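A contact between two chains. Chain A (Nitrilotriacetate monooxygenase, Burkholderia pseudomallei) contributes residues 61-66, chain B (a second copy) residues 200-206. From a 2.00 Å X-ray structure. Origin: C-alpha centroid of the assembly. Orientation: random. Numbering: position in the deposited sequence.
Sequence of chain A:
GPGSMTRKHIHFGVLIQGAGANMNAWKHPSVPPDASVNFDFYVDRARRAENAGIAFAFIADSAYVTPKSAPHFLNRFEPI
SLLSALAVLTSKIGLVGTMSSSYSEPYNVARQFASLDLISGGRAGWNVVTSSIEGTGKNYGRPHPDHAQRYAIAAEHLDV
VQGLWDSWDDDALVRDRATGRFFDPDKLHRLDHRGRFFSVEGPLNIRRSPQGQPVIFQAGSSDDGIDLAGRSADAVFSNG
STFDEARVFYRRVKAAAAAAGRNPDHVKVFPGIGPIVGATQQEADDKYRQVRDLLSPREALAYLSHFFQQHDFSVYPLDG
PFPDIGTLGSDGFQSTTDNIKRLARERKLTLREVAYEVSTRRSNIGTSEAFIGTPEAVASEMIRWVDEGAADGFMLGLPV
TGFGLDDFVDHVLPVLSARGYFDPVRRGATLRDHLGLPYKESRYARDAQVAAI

Chain A, residues 61-66: DSAYVT
Chain B (200-206) VEGPLNI

How do the two backbones lie against each other? Neither forms regular helix or strand where they touch; chain A is largely extended, broken at A:Ala63, while chain B bends at B:Glu201 and B:Asn205. Their end-to-end directions differ by 118°, so they cross obliquely. The register is set by A:Val65 and B:Pro203, whose CA atoms lie 6.0 Å apart. From A:Ser62 to A:Val65 phi stays between -157° and -135°, with psi near 135° to 161° except at A:Ala63, where it falls to 41°. Chain B turns through B:Glu201 (-78/-40) and B:Gly202 (71/-177), whose positive phi favours glycine, then passes a cis peptide bond into B:Pro203 (-75/166, C-gamma exo). B:Leu204 continues at -70/149 and B:Asn205 at -101/37.

Which direct hydrogen bonds join the chains? B:Asn205, with chi1 at 63° (p) and chi2 at -4°, points its CB toward chain A and donates from ND2 to the backbone O of A:Ser62 at 2.9 Å, with an N-H...acceptor angle of 130°. The side-chain amide thereby pairs its N-H with a backbone carbonyl oxygen, a natural acceptor. At the other end of the contact, the CA-to-CB bond of A:Tyr64 points away, but chi1 of -173° (t) and chi2 of 66° carry the phenol back to chain B. Its OH donates a weak hydrogen bond to OE2 of B:Glu201 at 3.3 Å; the carboxylate oxygen sits at the ring edge, near its plane. B:Glu201 reaches it with chi1 173° (t), chi2 175° (t) and chi3 -69°.

What fills the space between these polar ends? A:Val65, in rotamer t (170°), directs its CB toward chain B and is the most heavily covered residue of the contact. Its CG2 packs 3.4 Å from CB of B:Asn205, while its CB lies 4.2 Å from CD of B:Pro203, an apolar pairing of branched side chain and ring. The same CD also lies 3.5 Å from O of A:Val65. Together the two stretches bury 305 Å².

How do waters complete the bonding? Water 1 accepts from OG of A:Ser62 (chi1 60°, p) at 2.6 Å and from ND2 of B:Asn205 at 3.0 Å, and donates to O of A:Tyr64 at 2.9 Å. The same asparagine amide thus bonds to chain A both directly and through water. Water 2 links the backbones, accepting from N of A:Val65 at 2.9 Å and donating to O of B:Pro203 at 3.0 Å. The N of A:Tyr64, by contrast, is buried by the contact without a partner.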

ATOM      1  N   ASP A  61      -0.286  -9.452  -6.927  1.00 19.25           N
ATOM      2  CA  ASP A  61       0.943  -8.677  -6.920  1.00 20.58           C
ATOM      3  C   ASP A  61       2.164  -9.426  -7.434  1.00 21.58           C
ATOM      4  O   ASP A  61       2.168 -10.667  -7.488  1.00 23.83           O
ATOM      5  CB  ASP A  61       1.211  -8.181  -5.505  1.00 20.05           C
ATOM      6  CG  ASP A  61       2.086  -6.949  -5.480  1.00 20.73           C
ATOM      7  OD1 ASP A  61       1.873  -6.054  -6.341  1.00 19.47           O
ATOM      8  OD2 ASP A  61       2.970  -6.888  -4.602  1.00 17.49           O
ATOM      9  N   SER A  62       3.172  -8.649  -7.819  1.00 21.41           N
ATOM     10  CA  SER A  62       4.495  -9.147  -8.162  1.00 22.76           C
ATOM     11  C   SER A  62       5.540  -8.122  -7.752  1.00 22.62           C
ATOM     12  O   SER A  62       5.226  -6.946  -7.554  1.00 20.91           O
ATOM     13  CB  SER A  62       4.591  -9.419  -9.669  1.00 23.38           C
ATOM     14  OG  SER A  62       4.361  -8.223 -10.420  1.00 23.73           O
ATOM     15  N   ALA A  63       6.789  -8.569  -7.626  1.00 22.83           N
ATOM     16  CA  ALA A  63       7.882  -7.670  -7.262  1.00 23.14           C
ATOM     17  C   ALA A  63       9.157  -8.008  -8.031  1.00 23.79           C
ATOM     18  O   ALA A  63      10.245  -7.952  -7.477  1.00 24.40           O
ATOM     19  CB  ALA A  63       8.130  -7.715  -5.762  1.00 22.82           C
ATOM     20  N   TYR A  64       9.000  -8.325  -9.310  1.00 24.78           N
ATOM     21  CA  TYR A  64      10.114  -8.729 -10.176  1.00 26.14           C
ATOM     22  C   TYR A  64       9.739  -8.468 -11.617  1.00 26.26           C
ATOM     23  O   TYR A  64       8.625  -8.791 -12.043  1.00 26.60           O
ATOM     24  CB  TYR A  64      10.480 -10.204  -9.984  1.00 26.72           C
ATOM     25  CG  TYR A  64      11.732 -10.606 -10.727  1.00 29.64           C
ATOM     26  CD1 TYR A  64      12.970 -10.068 -10.373  1.00 32.07           C
ATOM     27  CD2 TYR A  64      11.687 -11.507 -11.792  1.00 31.95           C
ATOM     28  CE1 TYR A  64      14.124 -10.420 -11.046  1.00 33.87           C
ATOM     29  CE2 TYR A  64      12.855 -11.861 -12.481  1.00 34.48           C
ATOM     30  CZ  TYR A  64      14.066 -11.307 -12.094  1.00 35.32           C
ATOM     31  OH  TYR A  64      15.238 -11.620 -12.761  1.00 40.14           O
ATOM     32  N   VAL A  65      10.680  -7.883 -12.350  1.00 26.84           N
ATOM     33  CA  VAL A  65      10.484  -7.474 -13.736  1.00 27.64           C
ATOM     34  C   VAL A  65      11.673  -7.879 -14.552  1.00 28.60           C
ATOM     35  O   VAL A  65      12.807  -7.796 -14.065  1.00 28.58           O
ATOM     36  CB  VAL A  65      10.393  -5.926 -13.862  1.00 27.74           C
ATOM     37  CG1 VAL A  65      10.431  -5.468 -15.337  1.00 28.37           C
ATOM     38  CG2 VAL A  65       9.183  -5.443 -13.214  1.00 26.09           C
ATOM     39  N   THR A  66      11.407  -8.335 -15.780  1.00 29.14           N
ATOM     40  CA  THR A  66      12.430  -8.454 -16.829  1.00 30.16           C
ATOM     41  C   THR A  66      11.862  -7.858 -18.115  1.00 29.73           C
ATOM     42  O   THR A  66      10.658  -7.653 -18.224  1.00 29.13           O
ATOM     43  CB  THR A  66      12.832  -9.926 -17.134  1.00 31.09           C
ATOM     44  OG1 THR A  66      11.852 -10.515 -18.002  1.00 33.40           O
ATOM     45  CG2 THR A  66      12.968 -10.756 -15.870  1.00 30.94           C
TER
ATOM     46  N   VAL B 200      20.224  -5.221  -4.791  1.00 27.73           N
ATOM     47  CA  VAL B 200      18.921  -5.043  -5.432  1.00 26.20           C
ATOM     48  C   VAL B 200      19.122  -4.823  -6.928  1.00 26.18           C
ATOM     49  O   VAL B 200      19.746  -3.837  -7.361  1.00 25.72           O
ATOM     50  CB  VAL B 200      18.164  -3.843  -4.811  1.00 25.90           C
ATOM     51  CG1 VAL B 200      16.789  -3.631  -5.491  1.00 24.08           C
ATOM     52  CG2 VAL B 200      18.032  -4.023  -3.275  1.00 25.56           C
ATOM     53  N   GLU B 201      18.584  -5.748  -7.709  1.00 26.27           N
ATOM     54  CA  GLU B 201      18.779  -5.762  -9.154  1.00 26.81           C
ATOM     55  C   GLU B 201      17.927  -4.765  -9.938  1.00 25.67           C
ATOM     56  O   GLU B 201      18.407  -4.130 -10.883  1.00 25.58           O
ATOM     57  CB  GLU B 201      18.517  -7.172  -9.651  1.00 27.64           C
ATOM     58  CG  GLU B 201      18.517  -7.308 -11.140  1.00 31.35           C
ATOM     59  CD  GLU B 201      18.360  -8.752 -11.581  1.00 35.98           C
ATOM     60  OE1 GLU B 201      19.305  -9.535 -11.355  1.00 38.23           O
ATOM     61  OE2 GLU B 201      17.309  -9.075 -12.174  1.00 39.41           O
ATOM     62  N   GLY B 202      16.665  -4.604  -9.551  1.00 24.49           N
ATOM     63  CA  GLY B 202      15.732  -3.852 -10.370  1.00 23.98           C
ATOM     64  C   GLY B 202      15.401  -4.649 -11.640  1.00 24.22           C
ATOM     65  O   GLY B 202      15.850  -5.768 -11.813  1.00 25.39           O
ATOM     66  N   PRO B 203      14.603  -4.081 -12.532  1.00 23.70           N
ATOM     67  CA  PRO B 203      13.972  -2.759 -12.415  1.00 23.03           C
ATOM     68  C   PRO B 203      12.785  -2.743 -11.447  1.00 22.19           C
ATOM     69  O   PRO B 203      12.269  -3.802 -11.065  1.00 22.16           O
ATOM     70  CB  PRO B 203      13.471  -2.488 -13.838  1.00 23.82           C
ATOM     71  CG  PRO B 203      14.169  -3.545 -14.722  1.00 25.20           C
ATOM     72  CD  PRO B 203      14.363  -4.709 -13.843  1.00 23.98           C
ATOM     73  N   LEU B 204      12.361  -1.543 -11.074  1.00 21.04           N
ATOM     74  CA  LEU B 204      11.090  -1.341 -10.368  1.00 19.68           C
ATOM     75  C   LEU B 204       9.946  -1.612 -11.339  1.00 19.64           C
ATOM     76  O   LEU B 204      10.088  -1.397 -12.547  1.00 19.02           O
ATOM     77  CB  LEU B 204      11.000   0.112  -9.851  1.00 19.33           C
ATOM     78  CG  LEU B 204       9.970   0.441  -8.761  1.00 19.45           C
ATOM     79  CD1 LEU B 204      10.234  -0.423  -7.511  1.00 17.36           C
ATOM     80  CD2 LEU B 204       9.962   1.930  -8.393  1.00 15.74           C
ATOM     81  N   ASN B 205       8.822  -2.095 -10.815  1.00 19.15           N
ATOM     82  CA  ASN B 205       7.626  -2.348 -11.619  1.00 19.36           C
ATOM     83  C   ASN B 205       6.550  -1.262 -11.495  1.00 19.35           C
ATOM     84  O   ASN B 205       5.347  -1.540 -11.502  1.00 19.77           O
ATOM     85  CB  ASN B 205       7.054  -3.712 -11.291  1.00 19.12           C
ATOM     86  CG  ASN B 205       6.597  -3.829  -9.875  1.00 18.90           C
ATOM     87  OD1 ASN B 205       6.757  -2.904  -9.073  1.00 18.99           O
ATOM     88  ND2 ASN B 205       6.016  -4.974  -9.547  1.00 19.37           N
ATOM     89  N   ILE B 206       6.998  -0.018 -11.393  1.00 18.51           N
ATOM     90  CA  ILE B 206       6.085   1.101 -11.472  1.00 17.75           C
ATOM     91  C   ILE B 206       6.829   2.321 -11.957  1.00 17.46           C
ATOM     92  O   ILE B 206       8.007   2.507 -11.652  1.00 17.00           O
ATOM     93  CB  ILE B 206       5.351   1.322 -10.132  1.00 17.30           C
ATOM     94  CG1 ILE B 206       4.292   2.415 -10.267  1.00 18.21           C
ATOM     95  CG2 ILE B 206       6.337   1.659  -8.972  1.00 16.43           C
ATOM     96  CD1 ILE B 206       3.481   2.581  -8.965  1.00 16.16           C
TER
HETATM   97  O   HOH W   1       6.284  -7.089 -11.670  1.00 14.17           O
HETATM   98  O   HOH W   2      12.944  -6.716 -11.016  1.00 11.33           O